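Long-range contacts in arylalkylamine N-Acetyltransferase like 5b (Aedes aegypti, PDB 4FD4), which probably transfers an acyl group from acetyl-CoA or a long-chain acyl-CoA to the amine of arylalkylamines such as serotonin and dopamine, as a member of the GNAT fold family: residues S52-V63 and I73-I81; D85-A93 and L105-R113. All coordinates share one frame; numbering follows the deposited sequence.

Interaction 1: S52-V63 and I73-I81; sequences SLSFVEQGTVVV and IGVSIAGPI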
ATOM      1  N   SER A  52       9.331  -0.406  -1.308  1.00 23.47           N
ATOM      2  CA  SER A  52       8.371   0.057  -2.301  1.00 24.13           C
ATOM      3  C   SER A  52       8.898  -0.023  -3.737  1.00 23.10           C
ATOM      4  O   SER A  52       8.177  -0.431  -4.647  1.00 26.63           O
ATOM      5  CB  SER A  52       7.896   1.469  -1.965  1.00 26.68           C
ATOM      6  OG  SER A  52       7.299   1.481  -0.682  1.00 32.12           O
ATOM      7  N   LEU A  53      10.158   0.344  -3.948  1.00 21.48           N
ATOM      8  CA  LEU A  53      10.708   0.350  -5.292  1.00 20.62           C
ATOM      9  C   LEU A  53      11.026  -1.056  -5.799  1.00 26.40           C
ATOM     10  O   LEU A  53      11.121  -1.265  -7.005  1.00 26.18           O
ATOM     11  CB  LEU A  53      11.960   1.220  -5.367  1.00 24.84           C
ATOM     12  CG  LEU A  53      11.786   2.728  -5.173  1.00 28.00           C
ATOM     13  CD1 LEU A  53      13.164   3.396  -5.227  1.00 30.82           C
ATOM     14  CD2 LEU A  53      10.870   3.342  -6.228  1.00 26.38           C
ATOM     15  N   SER A  54      11.204  -2.015  -4.892  1.00 22.49           N
ATOM     16  CA  SER A  54      11.489  -3.376  -5.334  1.00 24.32           C
ATOM     17  C   SER A  54      10.385  -3.881  -6.278  1.00 27.75           C
ATOM     18  O   SER A  54      10.595  -4.832  -7.017  1.00 24.73           O
ATOM     19  CB  SER A  54      11.651  -4.333  -4.149  1.00 26.62           C
ATOM     20  OG  SER A  54      10.418  -4.496  -3.467  1.00 28.11           O
ATOM     21  N   PHE A  55       9.217  -3.236  -6.281  1.00 26.15           N
ATOM     22  CA  PHE A  55       8.125  -3.716  -7.134  1.00 26.00           C
ATOM     23  C   PHE A  55       8.178  -3.250  -8.592  1.00 25.35           C
ATOM     24  O   PHE A  55       7.532  -3.852  -9.460  1.00 24.51           O
ATOM     25  CB  PHE A  55       6.753  -3.420  -6.509  1.00 26.03           C
ATOM     26  CG  PHE A  55       6.536  -4.117  -5.209  1.00 25.30           C
ATOM     27  CD1 PHE A  55       6.741  -3.448  -4.008  1.00 24.16           C
ATOM     28  CD2 PHE A  55       6.178  -5.466  -5.180  1.00 27.27           C
ATOM     29  CE1 PHE A  55       6.562  -4.100  -2.791  1.00 26.80           C
ATOM     30  CE2 PHE A  55       6.005  -6.130  -3.972  1.00 24.15           C
ATOM     31  CZ  PHE A  55       6.191  -5.447  -2.772  1.00 30.73           C
ATOM     32  N   VAL A  56       8.947  -2.203  -8.877  1.00 26.15           N
ATOM     33  CA  VAL A  56       9.004  -1.687 -10.252  1.00 22.38           C
ATOM     34  C   VAL A  56       9.451  -2.764 -11.230  1.00 25.17           C
ATOM     35  O   VAL A  56       8.842  -2.949 -12.275  1.00 27.12           O
ATOM     36  CB  VAL A  56       9.943  -0.479 -10.383  1.00 24.82           C
ATOM     37  CG1 VAL A  56      10.143  -0.111 -11.861  1.00 22.25           C
ATOM     38  CG2 VAL A  56       9.395   0.709  -9.606  1.00 20.13           C
ATOM     39  N   GLU A  57      10.511  -3.490 -10.880  1.00 30.40           N
ATOM     40  CA  GLU A  57      11.017  -4.537 -11.760  1.00 27.07           C
ATOM     41  C   GLU A  57       9.982  -5.646 -11.965  1.00 27.59           C
ATOM     42  O   GLU A  57       9.978  -6.314 -13.001  1.00 26.32           O
ATOM     43  CB  GLU A  57      12.331  -5.111 -11.223  1.00 32.92           C
ATOM     44  CG  GLU A  57      12.184  -5.966  -9.970  1.00 35.95           C
ATOM     45  CD  GLU A  57      13.516  -6.189  -9.254  1.00 47.97           C
ATOM     46  OE1 GLU A  57      13.551  -6.079  -8.004  1.00 50.66           O
ATOM     47  OE2 GLU A  57      14.526  -6.469  -9.941  1.00 50.59           O
ATOM     48  N   GLN A  58       9.107  -5.847 -10.986  1.00 26.93           N
ATOM     49  CA  GLN A  58       8.081  -6.894 -11.089  1.00 26.94           C
ATOM     50  C   GLN A  58       6.906  -6.512 -11.999  1.00 25.24           C
ATOM     51  O   GLN A  58       5.998  -7.327 -12.215  1.00 25.72           O
ATOM     52  CB  GLN A  58       7.563  -7.288  -9.701  1.00 28.26           C
ATOM     53  CG  GLN A  58       8.659  -7.705  -8.728  1.00 34.11           C
ATOM     54  CD  GLN A  58       8.138  -8.048  -7.343  1.00 34.52           C
ATOM     55  OE1 GLN A  58       7.044  -8.597  -7.189  1.00 33.94           O
ATOM     56  NE2 GLN A  58       8.936  -7.735  -6.320  1.00 37.29           N
ATOM     57  N   GLY A  59       6.916  -5.285 -12.516  1.00 26.06           N
ATOM     58  CA  GLY A  59       5.867  -4.813 -13.415  1.00 25.04           C
ATOM     59  C   GLY A  59       4.512  -4.618 -12.752  1.00 26.55           C
ATOM     60  O   GLY A  59       3.472  -4.659 -13.425  1.00 26.15           O
ATOM     61  N   THR A  60       4.508  -4.385 -11.441  1.00 23.42           N
ATOM     62  CA  THR A  60       3.238  -4.188 -10.728  1.00 22.82           C
ATOM     63  C   THR A  60       3.145  -2.799 -10.062  1.00 22.28           C
ATOM     64  O   THR A  60       2.404  -2.590  -9.089  1.00 20.76           O
ATOM     65  CB  THR A  60       2.984  -5.327  -9.729  1.00 23.59           C
ATOM     66  OG1 THR A  60       4.074  -5.400  -8.805  1.00 23.89           O
ATOM     67  CG2 THR A  60       2.888  -6.654 -10.468  1.00 24.89           C
ATOM     68  N   VAL A  61       3.923  -1.863 -10.599  1.00 20.02           N
ATOM     69  CA  VAL A  61       3.835  -0.461 -10.217  1.00 19.22           C
ATOM     70  C   VAL A  61       3.137   0.289 -11.336  1.00 18.84           C
ATOM     71  O   VAL A  61       3.605   0.303 -12.476  1.00 19.29           O
ATOM     72  CB  VAL A  61       5.225   0.141  -9.920  1.00 20.89           C
ATOM     73  CG1 VAL A  61       5.139   1.642  -9.744  1.00 19.35           C
ATOM     74  CG2 VAL A  61       5.812  -0.503  -8.667  1.00 21.31           C
ATOM     75  N   VAL A  62       1.988   0.874 -11.017  1.00 20.91           N
ATOM     76  CA  VAL A  62       1.209   1.594 -12.011  1.00 20.55           C
ATOM     77  C   VAL A  62       1.318   3.088 -11.738  1.00 25.33           C
ATOM     78  O   VAL A  62       1.221   3.526 -10.594  1.00 21.27           O
ATOM     79  CB  VAL A  62      -0.282   1.215 -11.990  1.00 21.23           C
ATOM     80  CG1 VAL A  62      -1.046   2.033 -13.037  1.00 18.17           C
ATOM     81  CG2 VAL A  62      -0.477  -0.273 -12.230  1.00 24.47           C
ATOM     82  N   VAL A  63       1.511   3.868 -12.794  1.00 21.50           N
ATOM     83  CA  VAL A  63       1.633   5.294 -12.644  1.00 25.25           C
ATOM     84  C   VAL A  63       0.565   5.966 -13.479  1.00 23.33           C
ATOM     85  O   VAL A  63       0.108   5.429 -14.512  1.00 22.65           O
ATOM     86  CB  VAL A  63       3.021   5.804 -13.045  1.00 24.03           C
ATOM     87  CG1 VAL A  63       4.080   5.360 -12.025  1.00 25.01           C
ATOM     88  CG2 VAL A  63       3.370   5.316 -14.442  1.00 24.26           C
ATOM     89  N   ILE A  73       1.717  11.828 -11.667  1.00 26.18           N
ATOM     90  CA  ILE A  73       0.803  12.514 -10.767  1.00 29.14           C
ATOM     91  C   ILE A  73      -0.003  11.517  -9.951  1.00 27.84           C
ATOM     92  O   ILE A  73      -0.873  11.894  -9.160  1.00 23.43           O
ATOM     93  CB  ILE A  73      -0.169  13.425 -11.539  1.00 31.59           C
ATOM     94  CG1 ILE A  73      -0.948  12.595 -12.559  1.00 29.03           C
ATOM     95  CG2 ILE A  73       0.601  14.546 -12.221  1.00 32.45           C
ATOM     96  CD1 ILE A  73      -2.105  13.329 -13.192  1.00 35.85           C
ATOM     97  N   GLY A  74       0.261  10.233 -10.165  1.00 26.86           N
ATOM     98  CA  GLY A  74      -0.327   9.234  -9.290  1.00 24.75           C
ATOM     99  C   GLY A  74       0.492   7.959  -9.345  1.00 21.78           C
ATOM    100  O   GLY A  74       1.220   7.735 -10.316  1.00 23.86           O
ATOM    101  N   VAL A  75       0.377   7.124  -8.322  1.00 20.74           N
ATOM    102  CA  VAL A  75       1.128   5.859  -8.330  1.00 23.21           C
ATOM    103  C   VAL A  75       0.420   4.835  -7.460  1.00 27.46           C
ATOM    104  O   VAL A  75      -0.226   5.185  -6.469  1.00 23.80           O
ATOM    105  CB  VAL A  75       2.586   6.068  -7.860  1.00 18.60           C
ATOM    106  CG1 VAL A  75       2.597   6.673  -6.447  1.00 22.70           C
ATOM    107  CG2 VAL A  75       3.426   4.720  -7.899  1.00 17.59           C
ATOM    108  N   SER A  76       0.502   3.568  -7.859  1.00 21.27           N
ATOM    109  CA  SER A  76      -0.031   2.474  -7.062  1.00 20.15           C
ATOM    110  C   SER A  76       0.957   1.321  -7.115  1.00 19.20           C
ATOM    111  O   SER A  76       1.413   0.929  -8.187  1.00 20.52           O
ATOM    112  CB  SER A  76      -1.391   2.006  -7.566  1.00 24.28           C
ATOM    113  OG  SER A  76      -1.839   0.900  -6.780  1.00 24.19           O
ATOM    114  N   ILE A  77       1.272   0.776  -5.957  1.00 17.85           N
ATOM    115  CA  ILE A  77       2.237  -0.310  -5.896  1.00 21.26           C
ATOM    116  C   ILE A  77       1.579  -1.520  -5.260  1.00 20.27           C
ATOM    117  O   ILE A  77       0.958  -1.429  -4.190  1.00 22.58           O
ATOM    118  CB  ILE A  77       3.507   0.113  -5.150  1.00 21.63           C
ATOM    119  CG1 ILE A  77       4.121   1.325  -5.867  1.00 25.37           C
ATOM    120  CG2 ILE A  77       4.502  -1.051  -5.068  1.00 22.84           C
ATOM    121  CD1 ILE A  77       5.479   1.716  -5.379  1.00 20.88           C
ATOM    122  N   ALA A  78       1.685  -2.647  -5.953  1.00 20.37           N
ATOM    123  CA  ALA A  78       1.046  -3.884  -5.504  1.00 19.58           C
ATOM    124  C   ALA A  78       2.021  -5.045  -5.705  1.00 21.60           C
ATOM    125  O   ALA A  78       2.991  -4.929  -6.453  1.00 19.54           O
ATOM    126  CB  ALA A  78      -0.217  -4.124  -6.286  1.00 19.36           C
ATOM    127  N   GLY A  79       1.748  -6.169  -5.058  1.00 20.83           N
ATOM    128  CA  GLY A  79       2.585  -7.353  -5.211  1.00 20.55           C
ATOM    129  C   GLY A  79       1.817  -8.550  -4.691  1.00 19.38           C
ATOM    130  O   GLY A  79       0.781  -8.381  -4.045  1.00 20.97           O
ATOM    131  N   PRO A  80       2.323  -9.767  -4.956  1.00 22.55           N
ATOM    132  CA  PRO A  80       1.610 -10.956  -4.484  1.00 22.62           C
ATOM    133  C   PRO A  80       1.771 -11.099  -2.979  1.00 23.61           C
ATOM    134  O   PRO A  80       2.775 -10.666  -2.420  1.00 23.27           O
ATOM    135  CB  PRO A  80       2.306 -12.108  -5.223  1.00 20.97           C
ATOM    136  CG  PRO A  80       3.722 -11.584  -5.488  1.00 28.96           C
ATOM    137  CD  PRO A  80       3.584 -10.081  -5.650  1.00 24.60           C
ATOM    138  N   ILE A  81       0.771 -11.673  -2.323  1.00 22.61           N
ATOM    139  CA  ILE A  81       0.948 -12.128  -0.945  1.00 25.26           C
ATOM    140  C   ILE A  81       0.531 -13.589  -0.898  1.00 26.27           C
ATOM    141  O   ILE A  81      -0.261 -14.045  -1.729  1.00 23.77           O
ATOM    142  CB  ILE A  81       0.117 -11.311   0.067  1.00 25.22           C
ATOM    143  CG1 ILE A  81      -1.357 -11.327  -0.334  1.00 21.72           C
ATOM    144  CG2 ILE A  81       0.649  -9.878   0.158  1.00 25.25           C
ATOM    145  CD1 ILE A  81      -2.266 -10.626   0.667  1.00 24.05           C
TER
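Ile77 turns CG1 away from its carbonyl carbon (chi1 -58°) and then runs out extended, which places CG1 against Val61 CG2 and CD1 at Ser52 O, while CG2 is left to meet Phe55. Thr60, with OG1 held between its own N and carbonyl carbon (chi1 58°), directs its hydroxyl at Ala78 O. These groups join the antiparallel hairpin of strands 61-66 and 71-81, part of the central mixed sheet of the GNAT fold, to the turn that leads into it from helix 46-53. Val62 and Ser76 form the hydrogen-bonded pair: Val62 N donates to Ser76 O at 2.9 Å and Ser76 N to Val62 O at 2.8 Å. The non-hydrogen-bonded pairs Val61-Ile77 and Val63-Val75 flank it and put branched apolar side chains, well suited to extended backbone, on one face. There Val61 and Ile77 lie side by side, with CG2 of the valine 3.7 Å from CG1 of the isoleucine, and Val61 CG1 also meets Val75 CG2. On the other face are Val62 and Ser76; the serine hydroxyl is paired with Ile131 O and Gln151 NE2, which satisfies a small polar group buried between the sheet and helix 143-158. Ahead of the strand, Val56 to Gly59 make a type I turn, and Gly59 suits its end because its phi is positive. Phe55 folds back over strand 71-81. Phe55 CD1 comes 3.4 Å from Ile77 CG2, the ring set obliquely, and the ring reaches along to Gly79, where a side chain would run into it. Beyond the regular pairing, Ala78 is held twice by Thr60: its N donates to Thr60 O, and Thr60 OG1 gives its proton to Ala78 O over 2.6 Å, tilted 31° from the carbonyl plane.

Interaction 2: D85-A93 and L105-R113; sequences DPDAMVEEA and LKLLALLER
Helices 85-93 and 105-113 run antiparallel, their axes 8.6 Å apart at closest and their directions 171° apart, with Pro86 and Ala109 bringing their CA atoms to 4.5 Å. The small Ala109 permits this approach, and a proline in the first turn sacrifices no regular backbone bond. Met89 is a knob in the hole formed by Leu105, Leu108, Ala109 and Glu112. Bent at chi3 (74°), its flexible chain brings CE to 3.6 Å from Leu108 CB, while its CB packs on Ala109 CB and Leu105 CD2. Ala93 CB rests against Leu105 CB and the aliphatic part of Lys106. At the other end Arg113 crosses Asp87 at about a right angle. Both NH1 and NH2 bond to Asp87 OD1, NH2 at 3.1 Å, reaching it from one face of the carboxylate, whereas OD1 lies close to the guanidinium plane. Pro86 CB sits 3.5 Å above the guanidinium centre. Away from this pair, near the start of helix 85-93, Asp85 OD1 accepts from Gln82 N and lies 3.9 Å from Glu112 OE2. The apolar seam thus has a salt bridge on one flank and two acids elsewhere; their proximity may raise the proton affinity of Glu112, while Gln82 N and the helix start would favour charged Asp85.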
ATOM      1  N   ASP A  85       3.990 -15.297   4.377  1.00 32.10           N
ATOM      2  CA  ASP A  85       4.545 -13.956   4.222  1.00 32.57           C
ATOM      3  C   ASP A  85       4.684 -13.206   5.543  1.00 28.78           C
ATOM      4  O   ASP A  85       5.726 -12.631   5.803  1.00 29.55           O
ATOM      5  CB  ASP A  85       3.768 -13.138   3.183  1.00 33.14           C
ATOM      6  CG  ASP A  85       4.112 -13.536   1.753  1.00 32.37           C
ATOM      7  OD1 ASP A  85       3.496 -12.982   0.821  1.00 35.50           O
ATOM      8  OD2 ASP A  85       4.994 -14.401   1.556  1.00 32.12           O
ATOM      9  N   PRO A  86       3.647 -13.219   6.389  1.00 28.52           N
ATOM     10  CA  PRO A  86       3.812 -12.555   7.694  1.00 26.94           C
ATOM     11  C   PRO A  86       5.058 -12.988   8.484  1.00 29.55           C
ATOM     12  O   PRO A  86       5.781 -12.125   9.006  1.00 29.72           O
ATOM     13  CB  PRO A  86       2.527 -12.937   8.433  1.00 28.32           C
ATOM     14  CG  PRO A  86       1.518 -13.070   7.330  1.00 29.88           C
ATOM     15  CD  PRO A  86       2.263 -13.681   6.175  1.00 29.59           C
ATOM     16  N   ASP A  87       5.315 -14.290   8.584  1.00 27.42           N
ATOM     17  CA  ASP A  87       6.500 -14.755   9.318  1.00 26.77           C
ATOM     18  C   ASP A  87       7.803 -14.265   8.681  1.00 27.82           C
ATOM     19  O   ASP A  87       8.722 -13.809   9.372  1.00 29.10           O
ATOM     20  CB  ASP A  87       6.495 -16.284   9.447  1.00 32.39           C
ATOM     21  CG  ASP A  87       5.393 -16.792  10.371  1.00 36.82           C
ATOM     22  OD1 ASP A  87       5.055 -16.085  11.345  1.00 34.83           O
ATOM     23  OD2 ASP A  87       4.859 -17.893  10.121  1.00 44.44           O
ATOM     24  N   ALA A  88       7.881 -14.355   7.360  1.00 27.85           N
ATOM     25  CA  ALA A  88       9.024 -13.809   6.638  1.00 32.18           C
ATOM     26  C   ALA A  88       9.204 -12.305   6.889  1.00 32.52           C
ATOM     27  O   ALA A  88      10.330 -11.821   7.027  1.00 30.64           O
ATOM     28  CB  ALA A  88       8.899 -14.096   5.154  1.00 30.75           C
ATOM     29  N   MET A  89       8.097 -11.570   6.954  1.00 28.90           N
ATOM     30  CA  MET A  89       8.161 -10.133   7.232  1.00 29.02           C
ATOM     31  C   MET A  89       8.703  -9.878   8.625  1.00 31.91           C
ATOM     32  O   MET A  89       9.490  -8.963   8.830  1.00 29.14           O
ATOM     33  CB  MET A  89       6.788  -9.476   7.066  1.00 29.22           C
ATOM     34  CG  MET A  89       6.325  -9.425   5.616  1.00 27.40           C
ATOM     35  SD  MET A  89       4.539  -9.294   5.441  1.00 33.99           S
ATOM     36  CE  MET A  89       4.300  -7.578   5.900  1.00 27.45           C
ATOM     37  N   VAL A  90       8.281 -10.687   9.595  1.00 31.80           N
ATOM     38  CA  VAL A  90       8.791 -10.541  10.966  1.00 30.59           C
ATOM     39  C   VAL A  90      10.309 -10.798  11.001  1.00 33.01           C
ATOM     40  O   VAL A  90      11.096 -10.062  11.655  1.00 33.82           O
ATOM     41  CB  VAL A  90       8.015 -11.477  11.938  1.00 28.71           C
ATOM     42  CG1 VAL A  90       8.601 -11.428  13.333  1.00 31.51           C
ATOM     43  CG2 VAL A  90       6.538 -11.081  11.975  1.00 27.15           C
ATOM     44  N   GLU A  91      10.729 -11.824  10.268  1.00 33.70           N
ATOM     45  CA  GLU A  91      12.155 -12.131  10.189  1.00 37.42           C
ATOM     46  C   GLU A  91      12.923 -10.962   9.573  1.00 38.31           C
ATOM     47  O   GLU A  91      13.937 -10.517  10.114  1.00 37.20           O
ATOM     48  CB  GLU A  91      12.411 -13.404   9.390  1.00 35.08           C
ATOM     49  CG  GLU A  91      13.893 -13.690   9.215  1.00 39.03           C
ATOM     50  CD  GLU A  91      14.175 -15.105   8.738  1.00 46.12           C
ATOM     51  OE1 GLU A  91      13.214 -15.818   8.369  1.00 44.49           O
ATOM     52  OE2 GLU A  91      15.362 -15.500   8.735  1.00 50.62           O
ATOM     53  N   GLU A  92      12.426 -10.459   8.444  1.00 39.67           N
ATOM     54  CA  GLU A  92      13.045  -9.310   7.794  1.00 40.77           C
ATOM     55  C   GLU A  92      13.119  -8.137   8.765  1.00 40.13           C
ATOM     56  O   GLU A  92      14.096  -7.387   8.775  1.00 42.67           O
ATOM     57  CB  GLU A  92      12.285  -8.917   6.514  1.00 37.74           C
ATOM     58  CG  GLU A  92      12.981  -7.829   5.699  1.00 47.97           C
ATOM     59  CD  GLU A  92      12.163  -7.331   4.512  1.00 51.54           C
ATOM     60  OE1 GLU A  92      12.385  -6.175   4.085  1.00 54.11           O
ATOM     61  OE2 GLU A  92      11.313  -8.093   3.997  1.00 53.86           O
ATOM     62  N   ALA A  93      12.088  -7.994   9.596  1.00 36.57           N
ATOM     63  CA  ALA A  93      12.013  -6.885  10.538  1.00 36.93           C
ATOM     64  C   ALA A  93      13.152  -6.971  11.536  1.00 43.35           C
ATOM     65  O   ALA A  93      13.684  -5.948  11.978  1.00 36.78           O
ATOM     66  CB  ALA A  93      10.672  -6.880  11.262  1.00 36.70           C
ATOM     67  N   LEU A 105       7.027  -2.908   9.390  1.00 24.12           N
ATOM     68  CA  LEU A 105       6.963  -4.259   8.836  1.00 27.05           C
ATOM     69  C   LEU A 105       6.173  -5.199   9.740  1.00 25.17           C
ATOM     70  O   LEU A 105       5.351  -5.983   9.253  1.00 22.73           O
ATOM     71  CB  LEU A 105       8.371  -4.814   8.637  1.00 27.80           C
ATOM     72  CG  LEU A 105       8.931  -4.785   7.225  1.00 31.44           C
ATOM     73  CD1 LEU A 105      10.415  -5.173   7.242  1.00 36.72           C
ATOM     74  CD2 LEU A 105       8.130  -5.730   6.336  1.00 29.32           C
ATOM     75  N   LYS A 106       6.420  -5.131  11.046  1.00 22.44           N
ATOM     76  CA  LYS A 106       5.622  -5.928  11.988  1.00 28.04           C
ATOM     77  C   LYS A 106       4.155  -5.567  11.968  1.00 26.41           C
ATOM     78  O   LYS A 106       3.290  -6.453  12.007  1.00 26.20           O
ATOM     79  CB  LYS A 106       6.158  -5.809  13.416  1.00 26.63           C
ATOM     80  CG  LYS A 106       7.521  -6.437  13.629  1.00 32.04           C
ATOM     81  CD  LYS A 106       8.028  -6.020  14.997  1.00 36.83           C
ATOM     82  CE  LYS A 106       9.433  -6.517  15.251  1.00 47.31           C
ATOM     83  NZ  LYS A 106       9.845  -6.197  16.642  1.00 46.22           N
ATOM     84  N   LEU A 107       3.861  -4.271  11.925  1.00 22.92           N
ATOM     85  CA  LEU A 107       2.466  -3.842  11.777  1.00 21.15           C
ATOM     86  C   LEU A 107       1.780  -4.385  10.506  1.00 22.38           C
ATOM     87  O   LEU A 107       0.650  -4.893  10.554  1.00 23.93           O
ATOM     88  CB  LEU A 107       2.360  -2.320  11.822  1.00 24.55           C
ATOM     89  CG  LEU A 107       1.010  -1.713  11.437  1.00 25.83           C
ATOM     90  CD1 LEU A 107      -0.109  -2.162  12.386  1.00 27.78           C
ATOM     91  CD2 LEU A 107       1.125  -0.195  11.429  1.00 35.29           C
ATOM     92  N   LEU A 108       2.463  -4.268   9.375  1.00 20.50           N
ATOM     93  CA  LEU A 108       1.960  -4.765   8.091  1.00 24.58           C
ATOM     94  C   LEU A 108       1.723  -6.267   8.135  1.00 26.22           C
ATOM     95  O   LEU A 108       0.708  -6.773   7.636  1.00 23.64           O
ATOM     96  CB  LEU A 108       2.955  -4.453   6.970  1.00 23.31           C
ATOM     97  CG  LEU A 108       3.178  -2.973   6.663  1.00 23.95           C
ATOM     98  CD1 LEU A 108       4.228  -2.798   5.554  1.00 26.00           C
ATOM     99  CD2 LEU A 108       1.868  -2.321   6.274  1.00 25.80           C
ATOM    100  N   ALA A 109       2.693  -6.973   8.710  1.00 24.92           N
ATOM    101  CA  ALA A 109       2.586  -8.408   8.915  1.00 27.02           C
ATOM    102  C   ALA A 109       1.338  -8.737   9.734  1.00 22.92           C
ATOM    103  O   ALA A 109       0.603  -9.666   9.403  1.00 24.26           O
ATOM    104  CB  ALA A 109       3.844  -8.945   9.605  1.00 23.66           C
ATOM    105  N   LEU A 110       1.091  -7.980  10.796  1.00 23.41           N
ATOM    106  CA  LEU A 110      -0.099  -8.214  11.628  1.00 22.70           C
ATOM    107  C   LEU A 110      -1.367  -8.011  10.809  1.00 28.96           C
ATOM    108  O   LEU A 110      -2.316  -8.807  10.888  1.00 24.91           O
ATOM    109  CB  LEU A 110      -0.114  -7.266  12.829  1.00 24.10           C
ATOM    110  CG  LEU A 110      -1.424  -7.139  13.619  1.00 26.34           C
ATOM    111  CD1 LEU A 110      -1.834  -8.470  14.237  1.00 32.68           C
ATOM    112  CD2 LEU A 110      -1.270  -6.081  14.702  1.00 29.82           C
ATOM    113  N   LEU A 111      -1.382  -6.936  10.024  1.00 23.32           N
ATOM    114  CA  LEU A 111      -2.537  -6.645   9.184  1.00 29.46           C
ATOM    115  C   LEU A 111      -2.801  -7.828   8.258  1.00 25.16           C
ATOM    116  O   LEU A 111      -3.947  -8.293   8.127  1.00 25.84           O
ATOM    117  CB  LEU A 111      -2.320  -5.361   8.384  1.00 23.33           C
ATOM    118  CG  LEU A 111      -2.338  -4.074   9.217  1.00 26.71           C
ATOM    119  CD1 LEU A 111      -1.636  -2.956   8.466  1.00 29.06           C
ATOM    120  CD2 LEU A 111      -3.763  -3.680   9.577  1.00 31.19           C
ATOM    121  N   GLU A 112      -1.733  -8.332   7.645  1.00 23.52           N
ATOM    122  CA  GLU A 112      -1.869  -9.395   6.658  1.00 25.81           C
ATOM    123  C   GLU A 112      -2.320 -10.693   7.319  1.00 28.88           C
ATOM    124  O   GLU A 112      -3.177 -11.413   6.804  1.00 26.79           O
ATOM    125  CB  GLU A 112      -0.558  -9.604   5.893  1.00 24.53           C
ATOM    126  CG  GLU A 112      -0.709 -10.533   4.717  1.00 27.05           C
ATOM    127  CD  GLU A 112       0.566 -10.706   3.909  1.00 30.27           C
ATOM    128  OE1 GLU A 112       1.377  -9.752   3.798  1.00 29.71           O
ATOM    129  OE2 GLU A 112       0.738 -11.813   3.362  1.00 34.57           O
ATOM    130  N   ARG A 113      -1.744 -10.974   8.477  1.00 25.51           N
ATOM    131  CA  ARG A 113      -2.021 -12.200   9.216  1.00 30.01           C
ATOM    132  C   ARG A 113      -3.464 -12.210   9.689  1.00 27.32           C
ATOM    133  O   ARG A 113      -4.136 -13.234   9.631  1.00 27.13           O
ATOM    134  CB  ARG A 113      -1.084 -12.310  10.419  1.00 24.54           C
ATOM    135  CG  ARG A 113      -0.890 -13.742  10.909  1.00 30.16           C
ATOM    136  CD  ARG A 113      -0.208 -13.764  12.266  1.00 31.65           C
ATOM    137  NE  ARG A 113       1.152 -13.219  12.250  1.00 33.22           N
ATOM    138  CZ  ARG A 113       2.235 -13.907  11.888  1.00 34.71           C
ATOM    139  NH1 ARG A 113       3.430 -13.331  11.924  1.00 32.68           N
ATOM    140  NH2 ARG A 113       2.128 -15.165  11.476  1.00 30.86           N
TER

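Overall arrangement
The two contacts follow one another along the chain: strand 71-81 leaves the hairpin and is followed, after a short link, by helix 85-95, which packs on helix 99-115. The centres of interactions 1 and 2 are 19 Å apart, yet their edges meet, with Ile81 CB 3.4 Å from Glu112 OE2 and Pro80 O 4.0 Å from Asp85 OD1. Interaction 1 is the more deeply buried, about 9 Å from the centre of the chain to its own centre, against 14 Å for interaction 2. Glycerol, probably from crystallisation, lies about 4 Å from the side chain of Ser52 and likewise from that of Pro86; such molecules may mark pockets.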